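Local atomic coordinates of C-glycoside 3-oxidase (Microbacterium trichothecenolyticum, PDB entry 7DVE), a protein that oxidises the C3 hydroxyl of the sugar in C-glycosides such as isoorientin and mangiferin, using FAD and passing the electrons to oxygen to give hydrogen peroxide. Residues T129-R134 against M198-H203; V237-V242 against W282-R287; D244-G249 against G469-F474; H342-Q347 against A486-L491. One frame throughout, in Å; residues are numbered along the deposited sequence.

Contact 1 of 4, residues T129-R134 against M198-H203. With FAD (flavin-adenine dinucleotide), chain C.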
# COMPACT_ATOMS: atom_id res chain seq x y z
N THR A 129 -0.23 -8.70 -0.83
CA THR A 129 0.30 -9.71 -1.75
C THR A 129 1.49 -9.20 -2.55
O THR A 129 1.78 -9.72 -3.63
CB THR A 129 -0.79 -10.21 -2.70
OG1 THR A 129 -1.33 -9.11 -3.41
CG2 THR A 129 -1.90 -10.95 -1.96
N GLY A 130 2.16 -8.15 -2.06
CA GLY A 130 3.55 -7.86 -2.34
C GLY A 130 3.94 -7.47 -3.75
O GLY A 130 5.14 -7.45 -4.03
N ALA A 131 3.01 -7.16 -4.66
CA ALA A 131 3.40 -6.83 -6.03
C ALA A 131 3.93 -5.39 -6.12
O ALA A 131 3.28 -4.44 -5.66
CB ALA A 131 2.24 -7.04 -6.99
N CYS A 132 5.12 -5.21 -6.74
CA CYS A 132 5.83 -3.93 -6.72
C CYS A 132 6.30 -3.46 -8.10
O CYS A 132 7.50 -3.26 -8.31
CB CYS A 132 7.03 -4.00 -5.78
SG CYS A 132 6.63 -4.10 -4.03
N PRO A 133 5.39 -3.20 -9.03
CA PRO A 133 5.81 -2.63 -10.31
C PRO A 133 6.24 -1.17 -10.17
O PRO A 133 5.91 -0.47 -9.21
CB PRO A 133 4.56 -2.74 -11.19
CG PRO A 133 3.43 -2.67 -10.23
CD PRO A 133 3.92 -3.26 -8.91
N ARG A 134 7.01 -0.71 -11.19
CA ARG A 134 7.36 0.69 -11.35
C ARG A 134 6.28 1.39 -12.17
O ARG A 134 5.67 0.76 -13.04
CB ARG A 134 8.71 0.82 -12.05
CG ARG A 134 9.90 0.47 -11.16
CD ARG A 134 11.21 0.67 -11.90
NE ARG A 134 12.35 0.32 -11.05
CZ ARG A 134 13.46 1.03 -10.98
NH1 ARG A 134 13.62 2.14 -11.69
NH2 ARG A 134 14.43 0.63 -10.16
N MET A 198 6.42 -10.36 -12.41
CA MET A 198 6.09 -9.28 -11.51
C MET A 198 7.24 -9.09 -10.52
O MET A 198 7.71 -10.07 -9.94
CB MET A 198 4.80 -9.54 -10.75
CG MET A 198 4.44 -8.37 -9.83
SD MET A 198 3.93 -6.92 -10.77
CE MET A 198 2.25 -7.40 -11.22
N PRO A 199 7.73 -7.88 -10.30
CA PRO A 199 8.67 -7.68 -9.19
C PRO A 199 7.91 -7.73 -7.87
O PRO A 199 6.88 -7.07 -7.72
CB PRO A 199 9.28 -6.29 -9.45
CG PRO A 199 8.83 -5.88 -10.83
CD PRO A 199 7.68 -6.75 -11.24
N LEU A 200 8.39 -8.56 -6.94
CA LEU A 200 7.61 -8.90 -5.75
C LEU A 200 8.39 -8.63 -4.47
O LEU A 200 9.59 -8.93 -4.38
CB LEU A 200 7.19 -10.39 -5.75
CG LEU A 200 6.15 -10.92 -6.74
CD1 LEU A 200 6.09 -12.47 -6.69
CD2 LEU A 200 4.71 -10.29 -6.50
N ALA A 201 7.70 -8.10 -3.47
CA ALA A 201 8.30 -7.85 -2.16
C ALA A 201 8.17 -9.13 -1.36
O ALA A 201 7.21 -9.34 -0.62
CB ALA A 201 7.63 -6.67 -1.47
N VAL A 202 9.14 -10.03 -1.55
CA VAL A 202 9.06 -11.39 -1.04
C VAL A 202 10.46 -11.83 -0.64
O VAL A 202 11.45 -11.33 -1.18
CB VAL A 202 8.44 -12.35 -2.10
CG1 VAL A 202 9.48 -12.73 -3.16
CG2 VAL A 202 7.94 -13.57 -1.45
N HIS A 203 10.55 -12.75 0.32
CA HIS A 203 11.83 -13.33 0.71
C HIS A 203 11.61 -14.75 1.20
O HIS A 203 10.49 -15.18 1.46
CB HIS A 203 12.53 -12.51 1.81
CG HIS A 203 11.79 -12.50 3.11
ND1 HIS A 203 10.78 -11.60 3.40
CD2 HIS A 203 11.88 -13.32 4.19
CE1 HIS A 203 10.30 -11.85 4.60
NE2 HIS A 203 10.94 -12.89 5.10
PA FAD C . -0.57 1.32 5.88
O1A FAD C . -2.04 1.38 6.05
O2A FAD C . 0.03 0.12 5.24
O5B FAD C . -0.02 1.55 7.38
C5B FAD C . -0.45 2.71 8.11
C4B FAD C . -0.40 2.43 9.59
O4B FAD C . -0.78 3.68 10.23
C3B FAD C . -1.49 1.41 9.99
O3B FAD C . -0.86 0.36 10.75
C2B FAD C . -2.39 2.27 10.89
O2B FAD C . -2.91 1.52 11.99
C1B FAD C . -1.43 3.31 11.43
N9A FAD C . -2.18 4.51 11.96
C8A FAD C . -3.10 5.14 11.22
N7A FAD C . -3.58 6.17 11.94
C5A FAD C . -2.97 6.17 13.12
C6A FAD C . -3.09 7.00 14.17
N6A FAD C . -3.97 7.99 14.05
N1A FAD C . -2.36 6.84 15.30
C2A FAD C . -1.45 5.78 15.35
N3A FAD C . -1.33 4.94 14.23
C4A FAD C . -2.10 5.15 13.14
N1 FAD C . -0.07 -2.92 -2.45
C2 FAD C . 0.84 -3.06 -3.49
O2 FAD C . 1.54 -2.09 -3.77
N3 FAD C . 0.92 -4.26 -4.21
C4 FAD C . 0.11 -5.36 -3.84
O4 FAD C . 0.21 -6.42 -4.46
C4X FAD C . -0.79 -5.21 -2.79
N5 FAD C . -1.64 -6.20 -2.42
C5X FAD C . -2.40 -6.05 -1.30
C6 FAD C . -3.18 -7.12 -0.82
C7 FAD C . -3.93 -7.02 0.35
C7M FAD C . -4.77 -8.21 0.86
C8 FAD C . -3.92 -5.81 1.06
C8M FAD C . -4.74 -5.68 2.36
C9 FAD C . -3.15 -4.74 0.58
C9A FAD C . -2.40 -4.85 -0.60
N10 FAD C . -1.67 -3.81 -1.08
C10 FAD C . -0.86 -3.99 -2.12
C1' FAD C . -1.71 -2.45 -0.47
C2' FAD C . -0.57 -2.14 0.51
O2' FAD C . -0.73 -2.97 1.67
C3' FAD C . -0.56 -0.62 0.88
O3' FAD C . -0.36 0.17 -0.31
C4' FAD C . 0.59 -0.27 1.82
O4' FAD C . 0.49 -1.06 3.00
C5' FAD C . 0.54 1.23 2.21
O5' FAD C . 1.49 1.50 3.26
P FAD C . 1.35 2.75 4.29
O1P FAD C . 2.33 2.65 5.41
O2P FAD C . 1.35 3.95 3.43
O3P FAD C . -0.06 2.61 5.07

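Contact 2 of 4, residues V237-V242 against W282-R287. With FAD (flavin-adenine dinucleotide), chain C.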
# COMPACT_ATOMS: atom_id res chain seq x y z
N VAL A 237 -2.23 8.44 17.91
CA VAL A 237 -1.90 9.86 17.77
C VAL A 237 -3.20 10.59 17.45
O VAL A 237 -3.83 10.33 16.42
CB VAL A 237 -0.84 10.08 16.68
CG1 VAL A 237 -0.58 11.58 16.47
CG2 VAL A 237 0.46 9.38 17.06
N THR A 238 -3.61 11.49 18.35
CA THR A 238 -4.84 12.26 18.17
C THR A 238 -4.59 13.65 17.62
O THR A 238 -5.53 14.27 17.10
CB THR A 238 -5.59 12.37 19.50
OG1 THR A 238 -4.71 12.89 20.50
CG2 THR A 238 -6.08 11.02 19.95
N ARG A 239 -3.35 14.15 17.67
CA ARG A 239 -3.08 15.52 17.27
C ARG A 239 -1.61 15.68 16.92
O ARG A 239 -0.73 15.14 17.59
CB ARG A 239 -3.46 16.49 18.39
CG ARG A 239 -3.85 17.87 17.92
CD ARG A 239 -4.09 18.83 19.10
NE ARG A 239 -4.66 18.16 20.26
CZ ARG A 239 -4.51 18.56 21.52
NH1 ARG A 239 -3.81 19.64 21.82
NH2 ARG A 239 -5.09 17.86 22.50
N VAL A 240 -1.35 16.45 15.86
CA VAL A 240 -0.02 16.99 15.60
C VAL A 240 0.09 18.33 16.32
O VAL A 240 -0.66 19.27 16.01
CB VAL A 240 0.24 17.15 14.10
CG1 VAL A 240 1.61 17.81 13.87
CG2 VAL A 240 0.14 15.80 13.38
N LEU A 241 1.00 18.42 17.28
CA LEU A 241 1.23 19.67 18.00
C LEU A 241 1.99 20.62 17.09
O LEU A 241 3.11 20.32 16.66
CB LEU A 241 2.01 19.42 19.28
CG LEU A 241 1.29 18.65 20.39
CD1 LEU A 241 2.27 18.20 21.47
CD2 LEU A 241 0.18 19.50 20.98
N VAL A 242 1.37 21.76 16.81
CA VAL A 242 1.99 22.85 16.05
C VAL A 242 2.26 24.01 17.00
O VAL A 242 1.45 24.31 17.88
CB VAL A 242 1.09 23.27 14.87
CG1 VAL A 242 -0.35 23.39 15.33
CG2 VAL A 242 1.57 24.60 14.27
N TRP A 282 -6.54 17.09 9.74
CA TRP A 282 -7.77 17.84 9.99
C TRP A 282 -8.02 18.02 11.48
O TRP A 282 -8.27 19.13 11.96
CB TRP A 282 -8.96 17.16 9.31
CG TRP A 282 -10.30 17.79 9.62
CD1 TRP A 282 -11.12 17.52 10.68
CD2 TRP A 282 -10.97 18.79 8.84
NE1 TRP A 282 -12.25 18.31 10.62
CE2 TRP A 282 -12.18 19.09 9.50
CE3 TRP A 282 -10.66 19.46 7.66
CZ2 TRP A 282 -13.08 20.03 9.01
CZ3 TRP A 282 -11.55 20.41 7.17
CH2 TRP A 282 -12.74 20.69 7.84
N ALA A 283 -7.93 16.92 12.24
CA ALA A 283 -8.08 17.00 13.69
C ALA A 283 -7.08 17.96 14.33
O ALA A 283 -7.38 18.55 15.37
CB ALA A 283 -7.94 15.61 14.31
N SER A 284 -5.90 18.13 13.73
CA SER A 284 -4.90 19.02 14.31
C SER A 284 -5.00 20.46 13.81
O SER A 284 -4.16 21.29 14.16
CB SER A 284 -3.49 18.49 14.03
OG SER A 284 -3.44 17.09 14.21
N GLY A 285 -6.02 20.77 13.00
CA GLY A 285 -6.17 22.12 12.48
C GLY A 285 -5.23 22.47 11.34
O GLY A 285 -5.08 23.66 11.04
N ILE A 286 -4.60 21.49 10.71
CA ILE A 286 -3.73 21.70 9.55
C ILE A 286 -4.56 21.31 8.33
O ILE A 286 -4.72 20.13 8.03
CB ILE A 286 -2.44 20.89 9.66
CG1 ILE A 286 -1.63 21.35 10.87
CG2 ILE A 286 -1.65 20.95 8.37
CD1 ILE A 286 -0.76 20.26 11.47
N ARG A 287 -5.11 22.31 7.64
CA ARG A 287 -6.17 22.09 6.66
C ARG A 287 -5.92 22.86 5.38
O ARG A 287 -6.69 23.76 5.02
CB ARG A 287 -7.52 22.49 7.24
CG ARG A 287 -7.92 21.74 8.50
CD ARG A 287 -9.28 22.23 9.00
NE ARG A 287 -9.79 21.40 10.08
CZ ARG A 287 -10.80 21.72 10.87
NH1 ARG A 287 -11.50 22.83 10.68
NH2 ARG A 287 -11.11 20.93 11.89
PA FAD C . -0.57 1.32 5.88
O1A FAD C . -2.04 1.38 6.05
O2A FAD C . 0.03 0.12 5.24
O5B FAD C . -0.02 1.55 7.38
C5B FAD C . -0.45 2.71 8.11
C4B FAD C . -0.40 2.43 9.59
O4B FAD C . -0.78 3.68 10.23
C3B FAD C . -1.49 1.41 9.99
O3B FAD C . -0.86 0.36 10.75
C2B FAD C . -2.39 2.27 10.89
O2B FAD C . -2.91 1.52 11.99
C1B FAD C . -1.43 3.31 11.43
N9A FAD C . -2.18 4.51 11.96
C8A FAD C . -3.10 5.14 11.22
N7A FAD C . -3.58 6.17 11.94
C5A FAD C . -2.97 6.17 13.12
C6A FAD C . -3.09 7.00 14.17
N6A FAD C . -3.97 7.99 14.05
N1A FAD C . -2.36 6.84 15.30
C2A FAD C . -1.45 5.78 15.35
N3A FAD C . -1.33 4.94 14.23
C4A FAD C . -2.10 5.15 13.14
N1 FAD C . -0.07 -2.92 -2.45
C2 FAD C . 0.84 -3.06 -3.49
O2 FAD C . 1.54 -2.09 -3.77
N3 FAD C . 0.92 -4.26 -4.21
C4 FAD C . 0.11 -5.36 -3.84
O4 FAD C . 0.21 -6.42 -4.46
C4X FAD C . -0.79 -5.21 -2.79
N5 FAD C . -1.64 -6.20 -2.42
C5X FAD C . -2.40 -6.05 -1.30
C6 FAD C . -3.18 -7.12 -0.82
C7 FAD C . -3.93 -7.02 0.35
C7M FAD C . -4.77 -8.21 0.86
C8 FAD C . -3.92 -5.81 1.06
C8M FAD C . -4.74 -5.68 2.36
C9 FAD C . -3.15 -4.74 0.58
C9A FAD C . -2.40 -4.85 -0.60
N10 FAD C . -1.67 -3.81 -1.08
C10 FAD C . -0.86 -3.99 -2.12
C1' FAD C . -1.71 -2.45 -0.47
C2' FAD C . -0.57 -2.14 0.51
O2' FAD C . -0.73 -2.97 1.67
C3' FAD C . -0.56 -0.62 0.88
O3' FAD C . -0.36 0.17 -0.31
C4' FAD C . 0.59 -0.27 1.82
O4' FAD C . 0.49 -1.06 3.00
C5' FAD C . 0.54 1.23 2.21
O5' FAD C . 1.49 1.50 3.26
P FAD C . 1.35 2.75 4.29
O1P FAD C . 2.33 2.65 5.41
O2P FAD C . 1.35 3.95 3.43
O3P FAD C . -0.06 2.61 5.07

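Contact 3 of 4, residues D244-G249 against G469-F474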
# COMPACT_ATOMS: atom_id res chain seq x y z
N ASP A 244 4.58 27.94 17.10
CA ASP A 244 5.40 28.96 16.43
C ASP A 244 5.60 28.64 14.95
O ASP A 244 6.71 28.70 14.42
CB ASP A 244 6.75 29.14 17.14
CG ASP A 244 6.61 29.76 18.53
OD1 ASP A 244 5.98 30.83 18.65
OD2 ASP A 244 7.15 29.18 19.50
N GLY A 245 4.49 28.28 14.29
CA GLY A 245 4.49 28.03 12.87
C GLY A 245 4.88 26.62 12.47
O GLY A 245 4.41 26.10 11.45
N ARG A 246 5.73 25.98 13.27
CA ARG A 246 6.33 24.70 12.90
C ARG A 246 5.57 23.52 13.50
O ARG A 246 4.76 23.67 14.42
CB ARG A 246 7.79 24.65 13.36
CG ARG A 246 8.77 25.33 12.41
CD ARG A 246 10.21 25.09 12.84
NE ARG A 246 10.64 23.75 12.44
CZ ARG A 246 10.88 23.36 11.19
NH1 ARG A 246 10.77 24.20 10.17
NH2 ARG A 246 11.24 22.10 10.96
N ALA A 247 5.83 22.34 12.94
CA ALA A 247 5.48 21.12 13.65
C ALA A 247 6.22 21.08 14.98
O ALA A 247 7.40 21.45 15.06
CB ALA A 247 5.83 19.88 12.81
N ALA A 248 5.53 20.66 16.03
CA ALA A 248 6.12 20.69 17.36
C ALA A 248 6.06 19.37 18.10
O ALA A 248 6.85 19.18 19.03
CB ALA A 248 5.45 21.76 18.23
N GLY A 249 5.17 18.45 17.73
CA GLY A 249 5.16 17.17 18.40
C GLY A 249 3.90 16.41 18.04
O GLY A 249 3.25 16.71 17.03
N GLY A 469 3.00 25.19 4.48
CA GLY A 469 2.48 25.97 5.58
C GLY A 469 2.67 25.38 6.96
O GLY A 469 2.47 26.09 7.96
N ALA A 470 3.05 24.10 7.05
CA ALA A 470 3.44 23.47 8.31
C ALA A 470 4.83 22.89 8.13
O ALA A 470 4.99 21.67 7.93
CB ALA A 470 2.44 22.41 8.75
N PRO A 471 5.87 23.72 8.18
CA PRO A 471 7.23 23.20 8.04
C PRO A 471 7.55 22.22 9.15
O PRO A 471 7.09 22.36 10.29
CB PRO A 471 8.12 24.46 8.13
CG PRO A 471 7.22 25.61 8.28
CD PRO A 471 5.81 25.17 8.43
N GLY A 472 8.33 21.19 8.81
CA GLY A 472 8.61 20.12 9.74
C GLY A 472 7.55 19.04 9.81
O GLY A 472 7.81 17.98 10.39
N LEU A 473 6.37 19.27 9.26
CA LEU A 473 5.38 18.21 9.15
C LEU A 473 5.54 17.54 7.79
O LEU A 473 5.64 18.22 6.76
CB LEU A 473 3.96 18.75 9.31
CG LEU A 473 2.82 17.79 8.98
CD1 LEU A 473 2.87 16.55 9.87
CD2 LEU A 473 1.47 18.50 9.09
N PHE A 474 5.58 16.21 7.79
CA PHE A 474 5.79 15.42 6.58
C PHE A 474 4.66 14.42 6.44
O PHE A 474 4.08 13.98 7.43
CB PHE A 474 7.16 14.68 6.61
CG PHE A 474 8.34 15.61 6.55
CD1 PHE A 474 8.79 16.26 7.69
CD2 PHE A 474 9.00 15.85 5.35
CE1 PHE A 474 9.87 17.13 7.64
CE2 PHE A 474 10.08 16.71 5.29
CZ PHE A 474 10.51 17.35 6.44

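Contact 4 of 4, residues H342-Q347 against A486-L491. With FAD (flavin-adenine dinucleotide), chain C.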
# COMPACT_ATOMS: atom_id res chain seq x y z
N HIS A 342 -3.05 -1.59 -15.50
CA HIS A 342 -2.04 -2.44 -14.89
C HIS A 342 -2.64 -3.84 -14.76
O HIS A 342 -3.72 -4.00 -14.19
CB HIS A 342 -1.61 -1.90 -13.54
CG HIS A 342 -0.97 -2.92 -12.65
ND1 HIS A 342 0.35 -3.28 -12.77
CD2 HIS A 342 -1.49 -3.69 -11.66
CE1 HIS A 342 0.63 -4.21 -11.87
NE2 HIS A 342 -0.47 -4.47 -11.18
N GLY A 343 -1.96 -4.85 -15.30
CA GLY A 343 -2.45 -6.22 -15.28
C GLY A 343 -1.54 -7.11 -14.47
O GLY A 343 -0.31 -7.01 -14.55
N GLN A 344 -2.13 -8.00 -13.70
CA GLN A 344 -1.33 -9.03 -13.08
C GLN A 344 -2.08 -10.34 -13.16
O GLN A 344 -3.31 -10.37 -13.04
CB GLN A 344 -0.98 -8.68 -11.62
CG GLN A 344 -2.14 -8.33 -10.75
CD GLN A 344 -1.71 -7.57 -9.50
OE1 GLN A 344 -0.96 -6.58 -9.56
NE2 GLN A 344 -2.20 -8.03 -8.35
N VAL A 345 -1.31 -11.40 -13.43
CA VAL A 345 -1.78 -12.78 -13.44
C VAL A 345 -1.11 -13.50 -12.29
O VAL A 345 0.11 -13.39 -12.12
CB VAL A 345 -1.47 -13.45 -14.79
CG1 VAL A 345 -2.16 -14.79 -14.87
CG2 VAL A 345 -1.88 -12.56 -15.92
N MET A 346 -1.88 -14.25 -11.51
CA MET A 346 -1.45 -14.69 -10.19
C MET A 346 -1.91 -16.11 -9.91
O MET A 346 -3.06 -16.46 -10.15
CB MET A 346 -2.01 -13.78 -9.08
CG MET A 346 -2.05 -12.29 -9.43
SD MET A 346 -3.38 -11.41 -8.67
CE MET A 346 -4.70 -11.67 -9.85
N GLN A 347 -1.00 -16.92 -9.36
CA GLN A 347 -1.42 -18.10 -8.63
C GLN A 347 -2.30 -17.65 -7.48
O GLN A 347 -2.14 -16.54 -6.95
CB GLN A 347 -0.20 -18.90 -8.11
CG GLN A 347 0.82 -18.12 -7.27
CD GLN A 347 2.03 -18.98 -6.84
OE1 GLN A 347 2.79 -19.49 -7.68
NE2 GLN A 347 2.20 -19.15 -5.54
N ALA A 486 -2.37 3.37 -12.39
CA ALA A 486 -3.02 2.07 -12.32
C ALA A 486 -2.23 1.03 -11.52
O ALA A 486 -2.84 0.10 -11.00
CB ALA A 486 -3.26 1.51 -13.73
N CYS A 487 -0.91 1.17 -11.42
CA CYS A 487 -0.08 0.10 -10.88
C CYS A 487 -0.13 0.11 -9.36
O CYS A 487 -0.57 1.08 -8.74
CB CYS A 487 1.38 0.22 -11.36
SG CYS A 487 2.19 1.71 -10.80
N ASN A 488 0.34 -0.96 -8.76
CA ASN A 488 0.27 -1.05 -7.31
C ASN A 488 1.15 0.04 -6.72
O ASN A 488 2.28 0.24 -7.19
CB ASN A 488 0.68 -2.45 -6.84
CG ASN A 488 0.23 -3.53 -7.81
OD1 ASN A 488 0.73 -3.61 -8.93
ND2 ASN A 488 -0.72 -4.37 -7.39
N PRO A 489 0.65 0.83 -5.77
CA PRO A 489 1.32 2.10 -5.44
C PRO A 489 2.43 2.01 -4.42
O PRO A 489 3.20 2.97 -4.29
CB PRO A 489 0.17 2.95 -4.90
CG PRO A 489 -0.72 1.96 -4.26
CD PRO A 489 -0.69 0.74 -5.17
N THR A 490 2.52 0.92 -3.66
CA THR A 490 3.37 0.92 -2.48
C THR A 490 4.83 1.25 -2.82
O THR A 490 5.45 2.09 -2.15
CB THR A 490 3.28 -0.41 -1.74
OG1 THR A 490 1.92 -0.84 -1.69
CG2 THR A 490 3.78 -0.23 -0.30
N LEU A 491 5.40 0.60 -3.84
CA LEU A 491 6.79 0.89 -4.18
C LEU A 491 6.98 2.38 -4.41
O LEU A 491 7.99 2.96 -3.97
CB LEU A 491 7.23 0.12 -5.42
CG LEU A 491 8.70 0.41 -5.85
CD1 LEU A 491 9.70 0.24 -4.70
CD2 LEU A 491 9.12 -0.51 -6.99
PA FAD C . -0.57 1.32 5.88
O1A FAD C . -2.04 1.38 6.05
O2A FAD C . 0.03 0.12 5.24
O5B FAD C . -0.02 1.55 7.38
C5B FAD C . -0.45 2.71 8.11
C4B FAD C . -0.40 2.43 9.59
O4B FAD C . -0.78 3.68 10.23
C3B FAD C . -1.49 1.41 9.99
O3B FAD C . -0.86 0.36 10.75
C2B FAD C . -2.39 2.27 10.89
O2B FAD C . -2.91 1.52 11.99
C1B FAD C . -1.43 3.31 11.43
N9A FAD C . -2.18 4.51 11.96
C8A FAD C . -3.10 5.14 11.22
N7A FAD C . -3.58 6.17 11.94
C5A FAD C . -2.97 6.17 13.12
C6A FAD C . -3.09 7.00 14.17
N6A FAD C . -3.97 7.99 14.05
N1A FAD C . -2.36 6.84 15.30
C2A FAD C . -1.45 5.78 15.35
N3A FAD C . -1.33 4.94 14.23
C4A FAD C . -2.10 5.15 13.14
N1 FAD C . -0.07 -2.92 -2.45
C2 FAD C . 0.84 -3.06 -3.49
O2 FAD C . 1.54 -2.09 -3.77
N3 FAD C . 0.92 -4.26 -4.21
C4 FAD C . 0.11 -5.36 -3.84
O4 FAD C . 0.21 -6.42 -4.46
C4X FAD C . -0.79 -5.21 -2.79
N5 FAD C . -1.64 -6.20 -2.42
C5X FAD C . -2.40 -6.05 -1.30
C6 FAD C . -3.18 -7.12 -0.82
C7 FAD C . -3.93 -7.02 0.35
C7M FAD C . -4.77 -8.21 0.86
C8 FAD C . -3.92 -5.81 1.06
C8M FAD C . -4.74 -5.68 2.36
C9 FAD C . -3.15 -4.74 0.58
C9A FAD C . -2.40 -4.85 -0.60
N10 FAD C . -1.67 -3.81 -1.08
C10 FAD C . -0.86 -3.99 -2.12
C1' FAD C . -1.71 -2.45 -0.47
C2' FAD C . -0.57 -2.14 0.51
O2' FAD C . -0.73 -2.97 1.67
C3' FAD C . -0.56 -0.62 0.88
O3' FAD C . -0.36 0.17 -0.31
C4' FAD C . 0.59 -0.27 1.82
O4' FAD C . 0.49 -1.06 3.00
C5' FAD C . 0.54 1.23 2.21
O5' FAD C . 1.49 1.50 3.26
P FAD C . 1.35 2.75 4.29
O1P FAD C . 2.33 2.65 5.41
O2P FAD C . 1.35 3.95 3.43
O3P FAD C . -0.06 2.61 5.07

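Contact 1 of 4, residues T129-R134 against M198-H203
M198 carries CG anti to its backbone N (chi1 -178°), which lays CG 3.8 Å from CB of A131; the bend at chi2 then turns SD toward CD of P133. Between the backbones lies a single beta bridge, A131 with L200, joining the flavin-binding loop of this GMC oxidoreductase to strand 196-204 of its antiparallel sheet. Two short bonds make the bridge: A201 N gives a nearly straight one to G130 O (2.7 Å), and C132 N gives one to P199 O, also 2.7 Å. L200 swings its CD2 branch back under the loop, 3.7 Å from CA of A131. C132 sets SG beside its own backbone N (chi1 -70°), where the sulphur meets CB of A201. At G130 a side chain would press on A201 O, and the positive phi of G130 also suits a residue without a side chain. The bridge fixes the loop's backbone on the face turned from the flavin while the other side serves the cofactor. T129 OG1 bonds FAD N5, A131 N donates to FAD O4 (2.9 Å), and FAD N3 donates to A131 O at 2.8 Å.

Contact 2 of 4, residues V237-V242 against W282-R287
S284 points at strand 235-243 from the end of helix 276-283, and its hydroxyl oxygen receives the amide of V240: V240 N donates to S284 OG at 2.7 Å, with an N-H...O angle of 175°. The serine reaches the strand because OG lies beside its own backbone N (chi1 -42°), where it also bonds L280 O one turn back in the helix. With V240 N as donor and L280 O as acceptor, the hydroxyl ties a strand amide to a carbonyl of the last helical turn. An alanine here would probably leave V240 N and L280 O without this shared partner and weaken the tie between strand and helix end. On one flank, the CG of R239 passes 3.8 Å from S284 OG. On the other, I286 meets V240 at about a right angle, CD1 to CG1, 4.2 Å apart, while A283 rests its CB near T238 O. The helix closes in a Schellman motif: G285 takes positive phi and its N returns to W282 O (3.0 Å). Beyond it, R287 folds back, its NE above the centre of the W282 ring, with weak bonds from NE and NH2 to W282 O. Upstream on the strand, V237 N donates to N1A of the FAD adenine at 3.1 Å, so this packing borders the cofactor's nucleotide end. Strand 235-243 forms one edge of a three-stranded antiparallel sheet and pairs with strand 246-254; V237 and V240 also touch L280 of helix 276-283, and A283 packs on P396 of strand 396-401.

Contact 3 of 4, residues D244-G249 against G469-F474
G469 opens the approach, its carbonyl O lying 4.0 Å from that of G245, and A470 follows with its CA near the same G245 oxygen. A470 also starts a type II beta turn that runs to L473 and is closed by L473 N donating to A470 O. P471, second in that turn, takes the largest share of the contact. Its CD touches G245 O at 3.5 Å, and its own O takes a straight bond from A247 N (2.9 Å, 175°). R246, bent at chi3 (79°), curls its guanidinium over this peptide: P471 O lies above the centre of the flat group, while NH1 comes to 3.4 Å from CB of P471. G472 is next, its CA 3.5 Å from R246 NH2; a side chain there would run into that nitrogen, and the backbone angles also demand a glycine. G472 N is held by E466 OE2. L473 then sets CB against CB of A247, 4.1 Å apart, as the chain enters strand 473-475. That strand is an edge of the parallel five-stranded sheet beside strand 267-270, with F474 packed on H503 and I504 of helix 490-510, whereas A248 and G249 form a classic beta bulge facing L241 of strand 235-243.

Contact 4 of 4, residues H342-Q347 against A486-L491
H342 NE2 comes within 2.7 Å of N488 OD1 without making a hydrogen bond to it: the angle is poor, and the imidazole stands almost square to the asparagine amide (88° between planes). The N-H is spent on Q344 OE1, 2.7 Å away at the ring's edge and in its plane. In this GMC oxidoreductase the contact joins strand 341-347 to the loop leading into helix 490-510. Q344 OE1 is gripped twice, since N488 ND2 also donates to it (3.1 Å); the two amides meet tip to tip and nearly coplanar, which holds N488 in its rotation. Q344 gets there by placing CG between its backbone N and carbonyl carbon (chi1 53°). C487 CA makes a CH-pi contact over one face of the imidazole, 4.0 Å from the centroid of the H342 ring, and N488 N lies over the same face. CB of A486 packs against CB of H342. An alanine in place of H342 removes one of the two donors to Q344 OE1 and the ring beneath C487, and would probably leave a gap there and the Q344 and N488 amides freer to turn. The side chain of N488 is about 4 Å from that of H444, the probable proton acceptor, and its CB touches the flavin. Two residues on, T490 OG1 accepts from FAD O3', and T490 N donates to FAD O2 at 3.2 Å.

Overall arrangement
The four contacts fall into two pairs on opposite sides of the chain's centre. Contacts 1 and 4, with centres 8 Å apart, touch directly: A131 O meets N488 CB and M198 CE meets Q344 CB, each at 3.5 Å. Together they border the flavin ring, with the side chain of T129 about 7 Å from that of H444. Contacts 2 and 3, whose centres are 10 Å apart, share the hairpin of strands 235-243 and 246-254, and I286 CD1 packs on L473 CD2. FAD bridges the pairs: contact 2 holds the adenine, some 33 to 34 Å between centres from contacts 1 and 4, while contact 3 does not touch the cofactor, the side chain of L473 staying about 12 Å from it.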